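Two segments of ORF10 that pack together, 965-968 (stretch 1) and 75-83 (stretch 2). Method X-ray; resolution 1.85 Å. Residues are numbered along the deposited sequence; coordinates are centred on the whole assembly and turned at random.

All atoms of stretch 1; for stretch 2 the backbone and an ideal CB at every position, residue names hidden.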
# COMPACT_ATOMS: atom_id res chain seq x y z
N GLU A 965 -3.90 23.25 11.98
CA GLU A 965 -5.32 23.57 12.13
C GLU A 965 -6.04 22.61 13.06
O GLU A 965 -6.92 23.02 13.82
CB GLU A 965 -6.02 23.61 10.77
CG GLU A 965 -7.48 24.06 10.94
CD GLU A 965 -8.25 24.18 9.65
OE1 GLU A 965 -7.70 23.79 8.59
OE2 GLU A 965 -9.41 24.65 9.70
N TYR A 966 -5.69 21.32 13.02
CA TYR A 966 -6.44 20.34 13.81
C TYR A 966 -5.67 19.83 15.02
O TYR A 966 -6.12 18.89 15.68
CB TYR A 966 -6.86 19.18 12.92
CG TYR A 966 -7.86 19.63 11.88
CD1 TYR A 966 -9.05 20.23 12.26
CD2 TYR A 966 -7.60 19.47 10.52
CE1 TYR A 966 -9.97 20.65 11.32
CE2 TYR A 966 -8.52 19.91 9.57
CZ TYR A 966 -9.71 20.48 9.98
OH TYR A 966 -10.65 20.92 9.07
N VAL A 967 -4.54 20.45 15.36
CA VAL A 967 -3.74 20.01 16.49
C VAL A 967 -4.40 20.50 17.78
O VAL A 967 -4.80 21.67 17.88
CB VAL A 967 -2.31 20.54 16.37
CG1 VAL A 967 -1.48 20.15 17.60
CG2 VAL A 967 -1.68 20.04 15.07
N VAL A 968 -4.54 19.62 18.76
CA VAL A 968 -5.21 20.00 20.02
C VAL A 968 -4.18 20.52 21.02
O VAL A 968 -3.10 19.94 21.19
CB VAL A 968 -6.01 18.83 20.63
CG1 VAL A 968 -6.98 18.25 19.64
CG2 VAL A 968 -5.08 17.76 21.15
N UNK A 75 -9.72 12.42 22.72
CA UNK A 75 -8.53 12.00 23.43
C UNK A 75 -7.27 11.82 22.60
O UNK A 75 -6.28 11.30 23.12
CB UNK A 75 -8.83 10.68 24.14
N UNK A 76 -7.28 12.21 21.33
CA UNK A 76 -6.08 12.17 20.49
C UNK A 76 -5.45 13.56 20.41
O UNK A 76 -5.99 14.56 20.89
CB UNK A 76 -6.42 11.66 19.09
N UNK A 77 -4.29 13.63 19.75
CA UNK A 77 -3.64 14.92 19.58
C UNK A 77 -4.18 15.69 18.36
O UNK A 77 -3.75 16.82 18.11
CB UNK A 77 -2.13 14.72 19.44
N UNK A 78 -5.12 15.10 17.64
CA UNK A 78 -5.85 15.75 16.57
C UNK A 78 -7.31 15.90 16.96
O UNK A 78 -7.86 15.08 17.70
CB UNK A 78 -5.72 14.96 15.26
N UNK A 79 -7.92 16.96 16.44
CA UNK A 79 -9.26 17.37 16.84
C UNK A 79 -10.31 16.29 16.55
O UNK A 79 -10.29 15.62 15.52
CB UNK A 79 -9.64 18.67 16.12
N UNK A 80 -11.24 16.14 17.50
CA UNK A 80 -12.32 15.16 17.42
C UNK A 80 -13.08 15.25 16.10
O UNK A 80 -13.32 14.23 15.43
CB UNK A 80 -13.29 15.35 18.59
N UNK A 81 -13.48 16.46 15.70
CA UNK A 81 -14.30 16.61 14.49
C UNK A 81 -13.55 16.19 13.23
O UNK A 81 -14.15 15.61 12.31
CB UNK A 81 -14.77 18.06 14.35
N UNK A 82 -12.25 16.48 13.15
CA UNK A 82 -11.47 15.99 12.02
C UNK A 82 -11.43 14.46 11.99
O UNK A 82 -11.69 13.83 10.95
CB UNK A 82 -10.05 16.55 12.08
N UNK A 83 -11.08 13.83 13.12
CA UNK A 83 -10.97 12.37 13.13
C UNK A 83 -12.31 11.69 12.91
O UNK A 83 -12.37 10.61 12.31
CB UNK A 83 -10.37 11.90 14.45

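Position 75 has phi/psi of 87/8°, and a positive phi by itself favours glycine. Its ideal CB has nothing of stretch 1 within 5.5 Å, so the backbone angle is the best evidence here. The residue is G75.

At position 76 the CA-to-CB bond runs sideways, again with no atom of stretch 1 within 5.5 Å of the ideal CB. Stretch 1 therefore sets little constraint, and many side chains would serve. The deposited Y76 sends its ring away; its contribution is the backbone, with O lying 3.3 Å from V968 CG2.

Position 77 also points sideways, its ideal CB 4.6 Å from V968 CG2. The backbone matters more: the carbonyl O of 77 accepts a hydrogen bond from V968 N at 3.0 Å, with a nearly straight N-H...O angle of 168°, and V967 CA makes a CA-H...O contact with the same O at 3.6 Å. A bond made by the main chain leaves the side chain free, and polar or apolar groups would both fit. It is Q77, whose side chain approaches stretch 1 most closely at CB, 4.5 Å from V968 CG2.

Position 78 forms a single beta bridge with V967, CA to CA 4.8 Å. Its CA makes a CA-H...O contact with Y966 O at 3.3 Å. The CA-to-CB bond points away overall, although the ideal CB is still 4.0 Å from Y966 O. A branched or flexible apolar chain could reach back to Y966 CB and the V967 side chain. L78 does so in rotamer m,t: its CD2 lies 4.1 Å from Y966 CB and 4.4 Å from V967 CG2.

Position 79 points toward stretch 1, its ideal CB 3.6 Å from Y966 O and 4.4 Å from V968 CG1. Its N donates to Y966 O at 2.7 Å, a short bond with an angle of 138°. Because a helix begins at 80, a small capping residue such as Asp, Asn, Ser or Thr would suit. The deposited D79 is the N-cap: OD2 accepts from the N of 82 at 3.0 Å. The same OD2 stands 4.0 Å from Y966 CD1, in an oblique position, while CB packs 4.4 Å from V968 CG1.

Positions 80 and 81 are helical and their ideal CB atoms have no neighbour in stretch 1 within 5.5 Å, so polar residues are among many possibilities. They are N80, pointing away, and D81, pointing sideways; neither touches stretch 1.

Position 82 points toward the Y966 ring, its ideal CB 3.8 Å from Y966 CG. A flat aromatic or a sizeable apolar chain could cover that face. Y82, chi1 173° (t), sets its CB 3.9 Å from the Y966 ring centroid, 17° off the normal, a CH-pi contact. The two rings form an offset stack, centroids 4.8 Å apart and planes at 12°, with Y82 CD1 3.8 Å from Y966 CE2.

Position 83 is out of reach of stretch 1, which cannot discriminate here. It is L83, whose N bonds to D79 O at 3.1 Å.

Stretch 2, residues 75-83: GYQLDNDYL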
# COMPACT_ATOMS: atom_id res chain seq x y z
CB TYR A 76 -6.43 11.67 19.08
CG TYR A 76 -6.93 10.25 19.05
CD1 TYR A 76 -6.05 9.19 18.92
CD2 TYR A 76 -8.28 9.98 19.20
CE1 TYR A 76 -6.50 7.89 18.92
CE2 TYR A 76 -8.74 8.68 19.19
CZ TYR A 76 -7.85 7.65 19.05
OH TYR A 76 -8.30 6.36 19.05
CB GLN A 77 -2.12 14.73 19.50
CG GLN A 77 -1.59 14.10 20.81
CD GLN A 77 -0.10 14.26 21.03
OE1 GLN A 77 0.58 15.01 20.32
NE2 GLN A 77 0.41 13.56 22.03
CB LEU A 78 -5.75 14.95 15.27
CG LEU A 78 -4.36 15.04 14.62
CD1 LEU A 78 -4.26 14.08 13.46
CD2 LEU A 78 -4.03 16.48 14.17
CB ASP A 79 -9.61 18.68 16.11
CG ASP A 79 -11.10 18.94 16.01
OD1 ASP A 79 -11.73 19.27 17.04
OD2 ASP A 79 -11.65 18.82 14.89
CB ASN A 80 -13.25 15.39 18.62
CG ASN A 80 -14.51 14.55 18.58
OD1 ASN A 80 -15.48 14.86 17.86
ND2 ASN A 80 -14.53 13.49 19.37
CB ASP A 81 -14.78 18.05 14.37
CG ASP A 81 -15.67 18.46 15.53
OD1 ASP A 81 -15.25 19.33 16.32
OD2 ASP A 81 -16.78 17.88 15.65
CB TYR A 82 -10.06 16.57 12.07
CG TYR A 82 -9.13 15.97 11.03
CD1 TYR A 82 -9.32 16.23 9.68
CD2 TYR A 82 -8.08 15.15 11.41
CE1 TYR A 82 -8.46 15.68 8.71
CE2 TYR A 82 -7.22 14.61 10.46
CZ TYR A 82 -7.41 14.87 9.12
OH TYR A 82 -6.56 14.30 8.19
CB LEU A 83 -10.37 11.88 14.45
CG LEU A 83 -8.99 12.43 14.75
CD1 LEU A 83 -8.46 11.90 16.07
CD2 LEU A 83 -8.05 12.04 13.59
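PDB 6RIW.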